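PDB 4ZWV: putative aminotransferase from Actinomadura melliaura, which is a putative sugar aminotransferase of the DegT/DnrJ/EryC1 family that binds pyridoxal 5'-phosphate and probably transfers an amino group in making the aminopentose of the indolocarbazole AT2433. Local coordinates for residues V77-L82 against A86-I91; T99-D104 against L108-D113. All coordinates share one frame; numbering follows the deposited sequence.

Running from the N terminus, the chain passes along strand 76-79, and contact 1 closes the short loop between that strand and helix 85-93, where V77-L82 is met by A86-I91 after a gap of three residues. The chain then returns to the sheet as strand 97-100, completing a beta-alpha-beta unit. Contact 2 closes the next loop, where T99-D104 pairs with L108-D113 and leads into helix 112-118. The two contacts neither nest nor cross but lie in series, their centres about 12 Å apart. They join because strands 76-79 and 97-100 are neighbours: S79 O lies 2.8 Å from V101 N, a probable hydrogen bond.

Contact 1: residues V77-L82 against A86-I91; sequences VLSTPL and ATNWAI
S79 and T80 present a hydroxyl and a carbonyl to the single side-chain amide of N88, and these two hydrogen bonds form the polar half of the contact. S79 OG donates to N88 OD1 over 2.7 Å, with the hydroxyl moderately tilted from the carbonyl plane. With OG anti to the backbone N of S79 (chi1 -174°), the hydroxyl is carried to that oxygen. On the other branch, N88 ND2 gives a longer but straight bond of 3.2 Å to T80 O (N-H...O 164°), and the acceptor lies almost in the plane of the amide. N324 OD1 is a second acceptor for ND2. T87, one residue earlier, brings only its methyl CG2 to S79 OG, 4.0 Å away; its own hydroxyl is hydrogen-bonded to D161.

The apolar half is an encounter of V77 and I91, whose branches meet tip to tip. I91 CD1 reaches 3.6 Å from V77 CG1 and also rests against S79 CB at 3.8 Å. On the second branch, I91 CG2 lies 3.8 Å from V77 CB. I98 and I127 pack on I91 from the two adjoining strands.

Strand 77-79 and the helix run nearly antiparallel, at 168° with axes 9.9 Å apart, as befits the first leg of a beta-alpha-beta crossover. With a leucine in place of N88, S79 OG and T80 O would both probably be left without these mates in a buried setting. The chemistry implies that the amide is fixed in its rotation: OD1 must accept from the serine while ND2 donates to T80 and N324, so flipping the group would set oxygen against carbonyl oxygen.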
loop_
_atom_site.group_PDB
_atom_site.type_symbol
_atom_site.label_atom_id
_atom_site.label_comp_id
_atom_site.label_asym_id
_atom_site.label_seq_id
_atom_site.Cartn_x
_atom_site.Cartn_y
_atom_site.Cartn_z
ATOM N N VAL A 77 16.073 -13.745 6.801
ATOM C CA VAL A 77 14.913 -14.410 6.215
ATOM C C VAL A 77 15.414 -15.197 5.020
ATOM O O VAL A 77 16.093 -14.650 4.155
ATOM C CB VAL A 77 13.824 -13.426 5.769
ATOM C CG1 VAL A 77 12.644 -14.193 5.159
ATOM C CG2 VAL A 77 13.359 -12.586 6.958
ATOM N N LEU A 78 15.089 -16.486 4.986
ATOM C CA LEU A 78 15.500 -17.362 3.892
ATOM C C LEU A 78 14.464 -17.301 2.777
ATOM O O LEU A 78 13.273 -17.430 3.023
ATOM C CB LEU A 78 15.673 -18.790 4.407
ATOM C CG LEU A 78 16.832 -18.952 5.381
ATOM C CD1 LEU A 78 16.720 -20.212 6.249
ATOM C CD2 LEU A 78 18.098 -19.007 4.577
ATOM N N SER A 79 14.928 -17.097 1.552
ATOM C CA SER A 79 14.034 -16.912 0.420
ATOM C C SER A 79 14.793 -17.281 -0.846
ATOM O O SER A 79 16.020 -17.197 -0.875
ATOM C CB SER A 79 13.550 -15.457 0.365
ATOM O OG SER A 79 12.568 -15.266 -0.631
ATOM N N THR A 80 14.076 -17.697 -1.885
ATOM C CA THR A 80 14.723 -17.957 -3.170
ATOM C C THR A 80 14.626 -16.707 -4.046
ATOM O O THR A 80 13.718 -15.889 -3.876
ATOM C CB THR A 80 14.105 -19.174 -3.907
ATOM O OG1 THR A 80 15.068 -19.734 -4.805
ATOM C CG2 THR A 80 12.882 -18.775 -4.707
ATOM N N PRO A 81 15.583 -16.530 -4.969
ATOM C CA PRO A 81 15.506 -15.372 -5.859
ATOM C C PRO A 81 14.641 -15.594 -7.091
ATOM O O PRO A 81 14.410 -14.633 -7.825
ATOM C CB PRO A 81 16.961 -15.135 -6.266
ATOM C CG PRO A 81 17.613 -16.467 -6.143
ATOM C CD PRO A 81 16.869 -17.248 -5.083
ATOM N N LEU A 82 14.159 -16.815 -7.304
ATOM C CA LEU A 82 13.295 -17.092 -8.444
ATOM C C LEU A 82 11.858 -16.815 -8.020
ATOM O O LEU A 82 11.069 -17.725 -7.730
ATOM C CB LEU A 82 13.481 -18.524 -8.937
ATOM C CG LEU A 82 12.726 -18.827 -10.236
ATOM C CD1 LEU A 82 13.253 -17.956 -11.367
ATOM C CD2 LEU A 82 12.838 -20.292 -10.605
ATOM N N ALA A 86 8.494 -8.493 -5.303
ATOM C CA ALA A 86 7.742 -8.194 -4.082
ATOM C C ALA A 86 8.088 -9.121 -2.922
ATOM O O ALA A 86 8.185 -8.671 -1.781
ATOM C CB ALA A 86 6.248 -8.270 -4.354
ATOM N N THR A 87 8.267 -10.409 -3.214
ATOM C CA THR A 87 8.560 -11.395 -2.180
ATOM C C THR A 87 9.772 -10.980 -1.368
ATOM O O THR A 87 9.779 -11.004 -0.136
ATOM C CB THR A 87 8.846 -12.774 -2.795
ATOM O OG1 THR A 87 7.759 -13.147 -3.652
ATOM C CG2 THR A 87 9.034 -13.818 -1.703
ATOM N N ASN A 88 10.799 -10.562 -2.083
ATOM C CA ASN A 88 12.069 -10.261 -1.454
ATOM C C ASN A 88 12.202 -8.817 -1.022
ATOM O O ASN A 88 12.857 -8.529 -0.021
ATOM C CB ASN A 88 13.192 -10.666 -2.405
ATOM C CG ASN A 88 13.265 -12.163 -2.533
ATOM O OD1 ASN A 88 13.295 -12.837 -1.514
ATOM N ND2 ASN A 88 13.203 -12.700 -3.760
ATOM N N TRP A 89 11.570 -7.891 -1.738
ATOM C CA TRP A 89 11.673 -6.514 -1.291
ATOM C C TRP A 89 10.890 -6.294 0.007
ATOM O O TRP A 89 11.258 -5.427 0.802
ATOM C CB TRP A 89 11.195 -5.551 -2.375
ATOM C CG TRP A 89 12.044 -5.473 -3.656
ATOM C CD1 TRP A 89 11.751 -4.686 -4.735
ATOM C CD2 TRP A 89 13.279 -6.170 -4.001
ATOM N NE1 TRP A 89 12.697 -4.838 -5.720
ATOM C CE2 TRP A 89 13.642 -5.741 -5.301
ATOM C CE3 TRP A 89 14.106 -7.103 -3.347
ATOM C CZ2 TRP A 89 14.791 -6.205 -5.958
ATOM C CZ3 TRP A 89 15.250 -7.573 -4.010
ATOM C CH2 TRP A 89 15.577 -7.124 -5.300
ATOM N N ALA A 90 9.841 -7.079 0.229
ATOM C CA ALA A 90 9.134 -7.028 1.517
ATOM C C ALA A 90 10.082 -7.327 2.678
ATOM O O ALA A 90 9.979 -6.710 3.743
ATOM C CB ALA A 90 7.956 -8.004 1.519
ATOM N N ILE A 91 11.007 -8.261 2.465
ATOM C CA ILE A 91 12.010 -8.602 3.477
ATOM C C ILE A 91 12.917 -7.414 3.775
ATOM O O ILE A 91 13.170 -7.097 4.939
ATOM C CB ILE A 91 12.877 -9.807 3.033
ATOM C CG1 ILE A 91 11.991 -11.043 2.839
ATOM C CG2 ILE A 91 13.994 -10.077 4.065
ATOM C CD1 ILE A 91 12.712 -12.191 2.113
#

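Contact 2: residues T99-D104 against L108-D113; sequences TWVDVD and LTMDLD
D102, whose CB lies against that of D111, has a carboxylate atom, OD1, gripped by two backbone amides: V103 N at 2.7 Å, which meets it on the anti side and out of the carboxylate plane, and L340 N at the start of helix 338-344. OD2 takes G339 N, so this buried acid is held by both oxygens. Around it the chain makes a hairpin-like turn with a single antiparallel beta bridge, V103 with M110, a non-hydrogen-bonded pair. The evidence is the bonds flanking it: D111 N to D102 O at 2.9 Å, nearly straight at the hydrogen (171°), and D104 N to T109 O, also 2.9 Å. Next to these, L108 N bonds D104 O at 2.8 Å and closes the five-residue turn; here the carbonyl points almost straight at the nitrogen, although the N-H itself is bent (142°).

Apolar packing joins the two segments in two pairs. V101 and M110, a selenomethionine, cross obliquely: V101 CG1 is 3.5 Å from M110 CG, and the selenium chain, bent at its last torsion, brings CE over V101 CB. L115 of helix 112-118 packs on both residues. Further along, V103 CG1 lies 3.5 Å from L108 CA, while L340 packs on V103 and V343 on L108.

D111 leads into helix 112-118 as its N-cap. Its CG, anti to the backbone N (chi1 178°), places OD1 by the first turn of the helix, where it accepts from D114 N and, weakly, from D113 N. The turn thus joins the end of strand 97-100, the outermost of its sheet within this chain, to the next helix, with D111 CB set 3.3 Å from D102 O, beside the carbonyl that its own N-H bonds.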
loop_
_atom_site.group_PDB
_atom_site.type_symbol
_atom_site.label_atom_id
_atom_site.label_comp_id
_atom_site.label_asym_id
_atom_site.label_seq_id
_atom_site.Cartn_x
_atom_site.Cartn_y
_atom_site.Cartn_z
ATOM N N THR A 99 18.847 -14.244 2.983
ATOM C CA THR A 99 19.807 -15.295 2.685
ATOM C C THR A 99 19.188 -16.142 1.585
ATOM O O THR A 99 18.136 -16.764 1.780
ATOM C CB THR A 99 20.135 -16.152 3.906
ATOM O OG1 THR A 99 20.820 -15.351 4.878
ATOM C CG2 THR A 99 21.022 -17.324 3.508
ATOM N N TRP A 100 19.824 -16.132 0.414
ATOM C CA TRP A 100 19.255 -16.819 -0.737
ATOM C C TRP A 100 19.315 -18.330 -0.593
ATOM O O TRP A 100 20.329 -18.881 -0.172
ATOM C CB TRP A 100 19.974 -16.438 -2.036
ATOM C CG TRP A 100 19.900 -14.998 -2.418
ATOM C CD1 TRP A 100 20.955 -14.158 -2.630
ATOM C CD2 TRP A 100 18.713 -14.226 -2.672
ATOM N NE1 TRP A 100 20.504 -12.908 -2.975
ATOM C CE2 TRP A 100 19.135 -12.923 -3.023
ATOM C CE3 TRP A 100 17.341 -14.508 -2.635
ATOM C CZ2 TRP A 100 18.230 -11.901 -3.333
ATOM C CZ3 TRP A 100 16.442 -13.493 -2.944
ATOM C CH2 TRP A 100 16.891 -12.210 -3.286
ATOM N N VAL A 101 18.217 -18.973 -0.970
ATOM C CA VAL A 101 18.133 -20.424 -1.055
ATOM C C VAL A 101 18.036 -20.811 -2.527
ATOM O O VAL A 101 17.373 -20.128 -3.323
ATOM C CB VAL A 101 16.916 -20.966 -0.276
ATOM C CG1 VAL A 101 16.889 -22.504 -0.276
ATOM C CG2 VAL A 101 16.948 -20.444 1.159
ATOM N N ASP A 102 18.709 -21.901 -2.876
ATOM C CA ASP A 102 18.768 -22.364 -4.252
ATOM C C ASP A 102 17.421 -22.901 -4.705
ATOM O O ASP A 102 16.482 -23.055 -3.913
ATOM C CB ASP A 102 19.841 -23.444 -4.386
ATOM C CG ASP A 102 20.479 -23.498 -5.769
ATOM O OD1 ASP A 102 19.941 -22.895 -6.725
ATOM O OD2 ASP A 102 21.540 -24.146 -5.873
ATOM N N VAL A 103 17.348 -23.180 -5.999
ATOM C CA VAL A 103 16.160 -23.685 -6.657
ATOM C C VAL A 103 16.362 -25.140 -7.087
ATOM O O VAL A 103 17.434 -25.503 -7.576
ATOM C CB VAL A 103 15.829 -22.812 -7.885
ATOM C CG1 VAL A 103 14.707 -23.401 -8.696
ATOM C CG2 VAL A 103 15.486 -21.384 -7.445
ATOM N N ASP A 104 15.337 -25.969 -6.894
ATOM C CA ASP A 104 15.341 -27.335 -7.405
ATOM C C ASP A 104 15.102 -27.295 -8.917
ATOM O O ASP A 104 14.038 -26.870 -9.354
ATOM C CB ASP A 104 14.257 -28.164 -6.701
ATOM C CG ASP A 104 14.215 -29.615 -7.172
ATOM O OD1 ASP A 104 15.005 -29.996 -8.057
ATOM O OD2 ASP A 104 13.372 -30.374 -6.654
ATOM N N LEU A 108 11.542 -25.962 -10.222
ATOM C CA LEU A 108 11.688 -24.505 -10.193
ATOM C C LEU A 108 11.089 -23.884 -8.930
ATOM O O LEU A 108 10.698 -22.716 -8.930
ATOM C CB LEU A 108 11.083 -23.854 -11.443
ATOM C CG LEU A 108 11.669 -24.361 -12.770
ATOM C CD1 LEU A 108 11.165 -23.506 -13.949
ATOM C CD2 LEU A 108 13.196 -24.417 -12.752
ATOM N N THR A 109 11.019 -24.655 -7.852
ATOM C CA THR A 109 10.681 -24.077 -6.560
ATOM C C THR A 109 11.846 -24.308 -5.608
ATOM O O THR A 109 12.811 -24.987 -5.958
ATOM C CB THR A 109 9.393 -24.661 -5.976
ATOM O OG1 THR A 109 9.534 -26.076 -5.865
ATOM C CG2 THR A 109 8.211 -24.357 -6.889
HETATM N N MSE A 110 11.760 -23.723 -4.418
HETATM C CA MSE A 110 12.858 -23.758 -3.452
HETATM C C MSE A 110 13.439 -25.154 -3.222
HETATM O O MSE A 110 12.707 -26.118 -3.011
HETATM C CB MSE A 110 12.392 -23.190 -2.117
HETATM C CG MSE A 110 13.498 -23.114 -1.084
HETATM SE SE MSE A 110 12.876 -22.428 0.632
HETATM C CE MSE A 110 12.845 -20.529 0.251
ATOM N N ASP A 111 14.767 -25.241 -3.262
ATOM C CA ASP A 111 15.503 -26.460 -2.959
ATOM C C ASP A 111 15.477 -26.656 -1.443
ATOM O O ASP A 111 16.147 -25.935 -0.709
ATOM C CB ASP A 111 16.936 -26.343 -3.508
ATOM C CG ASP A 111 17.821 -27.549 -3.196
ATOM O OD1 ASP A 111 17.556 -28.305 -2.241
ATOM O OD2 ASP A 111 18.821 -27.729 -3.919
ATOM N N LEU A 112 14.709 -27.632 -0.973
ATOM C CA LEU A 112 14.544 -27.793 0.471
ATOM C C LEU A 112 15.764 -28.423 1.145
ATOM O O LEU A 112 15.919 -28.298 2.357
ATOM C CB LEU A 112 13.283 -28.612 0.779
ATOM C CG LEU A 112 11.982 -27.928 0.337
ATOM C CD1 LEU A 112 10.767 -28.793 0.672
ATOM C CD2 LEU A 112 11.829 -26.555 0.956
ATOM N N ASP A 113 16.620 -29.105 0.382
ATOM C CA ASP A 113 17.893 -29.581 0.926
ATOM C C ASP A 113 18.775 -28.383 1.261
ATOM O O ASP A 113 19.420 -28.334 2.313
ATOM C CB ASP A 113 18.621 -30.486 -0.070
ATOM C CG ASP A 113 17.903 -31.796 -0.305
ATOM O OD1 ASP A 113 17.479 -32.428 0.683
ATOM O OD2 ASP A 113 17.753 -32.185 -1.479
HETATM O O HOH W 1 19.289 -27.064 -6.297
#